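UPF0434 family protein (Haloferax volcanii, PDB 6F5Z) probably acts as a Trm112-type activator that binds and supports partner methyltransferases, forming holoenzymes involved in translation. Local coordinates at residues M1-P12 against E19-I31. Numbering follows the deposited sequence.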
loop_
_atom_site.group_PDB
_atom_site.type_symbol
_atom_site.label_atom_id
_atom_site.label_comp_id
_atom_site.label_asym_id
_atom_site.label_seq_id
_atom_site.Cartn_x
_atom_site.Cartn_y
_atom_site.Cartn_z
ATOM N N MET C 1 18.107 -12.044 -24.181
ATOM C CA MET C 1 16.907 -11.250 -23.875
ATOM C C MET C 1 16.046 -11.200 -25.131
ATOM O O MET C 1 16.569 -11.007 -26.225
ATOM C CB MET C 1 17.291 -9.818 -23.450
ATOM C CG MET C 1 16.077 -8.904 -23.229
ATOM S SD MET C 1 16.495 -7.204 -22.741
ATOM C CE MET C 1 17.002 -7.443 -20.962
ATOM N N LYS C 2 14.716 -11.276 -24.965
ATOM C CA LYS C 2 13.812 -11.175 -26.111
ATOM C C LYS C 2 13.920 -9.817 -26.772
ATOM O O LYS C 2 13.867 -8.796 -26.089
ATOM C CB LYS C 2 12.363 -11.358 -25.628
ATOM C CG LYS C 2 11.955 -12.781 -25.382
ATOM C CD LYS C 2 10.510 -12.758 -24.794
ATOM C CE LYS C 2 9.674 -13.947 -25.166
ATOM N NZ LYS C 2 9.018 -13.773 -26.495
ATOM N N GLU C 3 13.996 -9.778 -28.106
ATOM C CA GLU C 3 14.039 -8.508 -28.829
ATOM C C GLU C 3 12.770 -7.679 -28.557
ATOM O O GLU C 3 12.838 -6.451 -28.454
ATOM C CB GLU C 3 14.250 -8.777 -30.333
ATOM C CG GLU C 3 14.316 -7.509 -31.151
ATOM C CD GLU C 3 14.538 -7.742 -32.632
ATOM O OE1 GLU C 3 14.712 -8.911 -33.045
ATOM O OE2 GLU C 3 14.616 -6.740 -33.376
ATOM N N SER C 4 11.620 -8.355 -28.396
ATOM C CA SER C 4 10.359 -7.673 -28.052
ATOM C C SER C 4 10.404 -6.939 -26.688
ATOM O O SER C 4 9.591 -6.043 -26.470
ATOM C CB SER C 4 9.177 -8.649 -28.078
ATOM O OG SER C 4 9.383 -9.633 -27.084
ATOM N N LEU C 5 11.305 -7.323 -25.760
ATOM C CA LEU C 5 11.432 -6.647 -24.460
ATOM C C LEU C 5 12.340 -5.435 -24.562
ATOM O O LEU C 5 12.357 -4.598 -23.666
ATOM C CB LEU C 5 12.009 -7.604 -23.396
ATOM C CG LEU C 5 11.010 -8.473 -22.597
ATOM C CD1 LEU C 5 10.022 -9.199 -23.491
ATOM C CD2 LEU C 5 11.755 -9.484 -21.772
ATOM N N MET C 6 13.103 -5.309 -25.661
ATOM C CA MET C 6 14.053 -4.201 -25.790
ATOM C C MET C 6 13.448 -2.889 -26.200
ATOM O O MET C 6 14.143 -1.876 -26.184
ATOM C CB MET C 6 15.151 -4.593 -26.778
ATOM C CG MET C 6 15.887 -5.811 -26.332
ATOM S SD MET C 6 17.162 -6.226 -27.549
ATOM C CE MET C 6 17.843 -7.632 -26.799
ATOM N N ASP C 7 12.139 -2.886 -26.522
ATOM C CA ASP C 7 11.449 -1.689 -26.967
ATOM C C ASP C 7 11.480 -0.579 -25.939
ATOM O O ASP C 7 11.408 0.589 -26.341
ATOM C CB ASP C 7 10.019 -1.999 -27.432
ATOM C CG ASP C 7 9.057 -2.505 -26.362
ATOM O OD1 ASP C 7 9.527 -3.049 -25.351
ATOM O OD2 ASP C 7 7.828 -2.333 -26.535
ATOM N N ILE C 8 11.623 -0.916 -24.638
ATOM C CA ILE C 8 11.632 0.119 -23.606
ATOM C C ILE C 8 13.011 0.405 -23.057
ATOM O O ILE C 8 13.135 1.170 -22.098
ATOM C CB ILE C 8 10.626 -0.184 -22.478
ATOM C CG1 ILE C 8 11.023 -1.457 -21.705
ATOM C CG2 ILE C 8 9.194 -0.221 -23.041
ATOM C CD1 ILE C 8 10.295 -1.623 -20.339
ATOM N N LEU C 9 14.053 -0.223 -23.616
ATOM C CA LEU C 9 15.396 0.063 -23.156
ATOM C C LEU C 9 15.923 1.340 -23.792
ATOM O O LEU C 9 15.547 1.672 -24.916
ATOM C CB LEU C 9 16.346 -1.091 -23.497
ATOM C CG LEU C 9 16.029 -2.450 -22.845
ATOM C CD1 LEU C 9 17.044 -3.505 -23.307
ATOM C CD2 LEU C 9 16.053 -2.359 -21.292
ATOM N N CYS C 10 16.799 2.027 -23.082
ATOM C CA CYS C 10 17.424 3.222 -23.605
ATOM C C CYS C 10 18.818 3.343 -23.071
ATOM O O CYS C 10 19.225 2.622 -22.157
ATOM C CB CYS C 10 16.597 4.454 -23.274
ATOM S SG CYS C 10 16.501 4.785 -21.503
ATOM N N ASP C 11 19.623 4.233 -23.692
ATOM C CA ASP C 11 20.966 4.435 -23.227
ATOM C C ASP C 11 20.925 4.970 -21.788
ATOM O O ASP C 11 20.265 5.954 -21.542
ATOM C CB ASP C 11 21.654 5.460 -24.138
ATOM C CG ASP C 11 23.153 5.548 -23.990
ATOM O OD1 ASP C 11 23.659 5.434 -22.840
ATOM O OD2 ASP C 11 23.832 5.806 -25.010
ATOM N N PRO C 12 21.562 4.313 -20.817
ATOM C CA PRO C 12 21.496 4.825 -19.428
ATOM C C PRO C 12 22.110 6.196 -19.258
ATOM O O PRO C 12 21.715 6.905 -18.335
ATOM C CB PRO C 12 22.285 3.786 -18.630
ATOM C CG PRO C 12 23.206 3.115 -19.639
ATOM C CD PRO C 12 22.385 3.087 -20.915
ATOM N N GLU C 19 20.474 1.324 -30.845
ATOM C CA GLU C 19 20.404 0.553 -32.077
ATOM C C GLU C 19 20.819 -0.868 -31.686
ATOM O O GLU C 19 21.855 -1.052 -31.069
ATOM C CB GLU C 19 21.418 1.135 -33.096
ATOM C CG GLU C 19 21.590 0.346 -34.387
ATOM C CD GLU C 19 22.923 0.528 -35.100
ATOM O OE1 GLU C 19 23.355 -0.423 -35.790
ATOM O OE2 GLU C 19 23.542 1.610 -34.960
ATOM N N LEU C 20 20.049 -1.861 -32.119
ATOM C CA LEU C 20 20.390 -3.257 -31.879
ATOM C C LEU C 20 21.139 -3.838 -33.068
ATOM O O LEU C 20 20.660 -3.733 -34.218
ATOM C CB LEU C 20 19.101 -4.077 -31.627
ATOM C CG LEU C 20 19.252 -5.601 -31.528
ATOM C CD1 LEU C 20 20.070 -5.994 -30.279
ATOM C CD2 LEU C 20 17.918 -6.268 -31.521
ATOM N N GLU C 21 22.269 -4.500 -32.780
ATOM C CA GLU C 21 23.030 -5.308 -33.727
ATOM C C GLU C 21 22.965 -6.745 -33.191
ATOM O O GLU C 21 23.250 -6.988 -32.002
ATOM C CB GLU C 21 24.492 -4.878 -33.827
ATOM C CG GLU C 21 24.677 -3.521 -34.469
ATOM C CD GLU C 21 26.129 -3.197 -34.779
ATOM O OE1 GLU C 21 27.029 -3.928 -34.298
ATOM O OE2 GLU C 21 26.365 -2.162 -35.444
ATOM N N VAL C 22 22.598 -7.711 -34.052
ATOM C CA VAL C 22 22.468 -9.105 -33.633
ATOM C C VAL C 22 23.547 -9.971 -34.262
ATOM O O VAL C 22 23.714 -9.958 -35.489
ATOM C CB VAL C 22 21.055 -9.621 -34.013
ATOM C CG1 VAL C 22 20.871 -11.085 -33.662
ATOM C CG2 VAL C 22 19.958 -8.800 -33.345
ATOM N N ASP C 23 24.246 -10.749 -33.434
ATOM C CA ASP C 23 25.204 -11.711 -33.934
ATOM C C ASP C 23 24.695 -13.117 -33.818
ATOM O O ASP C 23 25.083 -13.951 -34.618
ATOM C CB ASP C 23 26.556 -11.581 -33.250
ATOM C CG ASP C 23 27.237 -10.332 -33.701
ATOM O OD1 ASP C 23 27.578 -10.245 -34.913
ATOM O OD2 ASP C 23 27.335 -9.413 -32.902
ATOM N N GLU C 24 23.830 -13.402 -32.838
ATOM C CA GLU C 24 23.265 -14.741 -32.654
ATOM C C GLU C 24 21.898 -14.615 -32.023
ATOM O O GLU C 24 21.748 -13.858 -31.046
ATOM C CB GLU C 24 24.168 -15.612 -31.748
ATOM C CG GLU C 24 23.663 -17.036 -31.552
ATOM C CD GLU C 24 24.454 -17.869 -30.572
ATOM O OE1 GLU C 24 25.438 -17.360 -29.986
ATOM O OE2 GLU C 24 24.073 -19.038 -30.368
ATOM N N ARG C 25 20.914 -15.341 -32.556
ATOM C CA ARG C 25 19.560 -15.284 -32.023
ATOM C C ARG C 25 18.885 -16.635 -32.104
ATOM O O ARG C 25 19.325 -17.505 -32.870
ATOM C CB ARG C 25 18.735 -14.226 -32.771
ATOM C CG ARG C 25 18.423 -14.573 -34.240
ATOM C CD ARG C 25 17.621 -13.492 -34.964
ATOM N NE ARG C 25 16.411 -13.158 -34.200
ATOM C CZ ARG C 25 15.921 -11.931 -34.054
ATOM N NH1 ARG C 25 16.494 -10.897 -34.674
ATOM N NH2 ARG C 25 14.875 -11.719 -33.268
ATOM N N ASP C 26 17.801 -16.775 -31.353
ATOM C CA ASP C 26 16.968 -17.982 -31.399
ATOM C C ASP C 26 15.546 -17.487 -31.349
ATOM O O ASP C 26 14.983 -17.295 -30.260
ATOM C CB ASP C 26 17.291 -18.910 -30.212
ATOM C CG ASP C 26 16.492 -20.204 -30.168
ATOM O OD1 ASP C 26 15.623 -20.405 -31.051
ATOM O OD2 ASP C 26 16.687 -20.988 -29.215
ATOM N N GLY C 27 14.978 -17.186 -32.530
ATOM C CA GLY C 27 13.656 -16.598 -32.584
ATOM C C GLY C 27 13.715 -15.204 -32.000
ATOM O O GLY C 27 14.586 -14.427 -32.380
ATOM N N ASP C 28 12.838 -14.908 -31.037
ATOM C CA ASP C 28 12.829 -13.589 -30.403
ATOM C C ASP C 28 14.028 -13.399 -29.496
ATOM O O ASP C 28 14.402 -12.267 -29.208
ATOM C CB ASP C 28 11.542 -13.427 -29.569
ATOM C CG ASP C 28 11.124 -12.026 -29.134
ATOM O OD1 ASP C 28 11.628 -11.036 -29.719
ATOM O OD2 ASP C 28 10.193 -11.927 -28.306
ATOM N N GLU C 29 14.623 -14.497 -29.034
ATOM C CA GLU C 29 15.748 -14.417 -28.104
ATOM C C GLU C 29 17.045 -13.908 -28.752
ATOM O O GLU C 29 17.569 -14.558 -29.641
ATOM C CB GLU C 29 15.978 -15.799 -27.444
ATOM C CG GLU C 29 17.062 -15.794 -26.373
ATOM C CD GLU C 29 16.781 -14.949 -25.145
ATOM O OE1 GLU C 29 15.616 -14.535 -24.941
ATOM O OE2 GLU C 29 17.730 -14.742 -24.357
ATOM N N ILE C 30 17.574 -12.762 -28.301
ATOM C CA ILE C 30 18.872 -12.269 -28.748
ATOM C C ILE C 30 19.918 -12.822 -27.787
ATOM O O ILE C 30 19.868 -12.523 -26.585
ATOM C CB ILE C 30 18.913 -10.732 -28.780
ATOM C CG1 ILE C 30 17.766 -10.143 -29.630
ATOM C CG2 ILE C 30 20.279 -10.256 -29.312
ATOM C CD1 ILE C 30 17.647 -10.747 -31.068
ATOM N N ILE C 31 20.886 -13.594 -28.314
ATOM C CA ILE C 31 21.888 -14.273 -27.485
ATOM C C ILE C 31 23.198 -13.511 -27.517
ATOM O O ILE C 31 23.798 -13.310 -26.455
ATOM C CB ILE C 31 22.075 -15.740 -27.951
ATOM C CG1 ILE C 31 20.716 -16.491 -27.961
ATOM C CG2 ILE C 31 23.128 -16.460 -27.096
ATOM C CD1 ILE C 31 20.686 -17.746 -28.767
#
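Glu3 reaches from the 3-10 turn 3-5 to Arg25 of the hairpin 24-31. Its CB lies 3.5 Å from Asp28 OD1 and against Ile30 CG1; CG and CD pass the CD2 methyl of Leu20. CG anti to the backbone N (chi1 -180°) and an extended chain carry the carboxylate outward. Arg25 grips Glu3 OE1 end-on with NH1 and NH2, a salt bridge whose shorter bond, from NH2, is 2.8 Å, the two planes 43° apart; OE2 stays by Leu20 CD2. Arg25 NE and NH2 hold Gly27 O, side-on, in the type II' turn (Asp26 to Glu29) that follows, while Ile30 CD1 sits 3.5 Å above the centre of one guanidinium face.

Asp28 clasps the same 3-10 turn: OD1 accepts Ser4 N, and OD2 receives Ser4 OG at 2.7 Å on its syn lone pair and Lys2 NZ at 2.8 Å on its anti one. Backbone bonds from Ile30 N to Met1 O and Glu3 N to Asp28 O flank the bridge of Lys2 with Glu29, whose OE2 forms a salt bridge with the N-terminal amino group, Met1 N, at 2.7 Å; the same nitrogen also bonds Ile30 O.

Next to these polar bonds, Met6 packs on Leu20 and Ile30; all three touch Ile46 of strand 43-47. The N-terminal segment joins the hairpin to the four-stranded sheet, with Met1 and Leu5 packing on the methyltransferase chain.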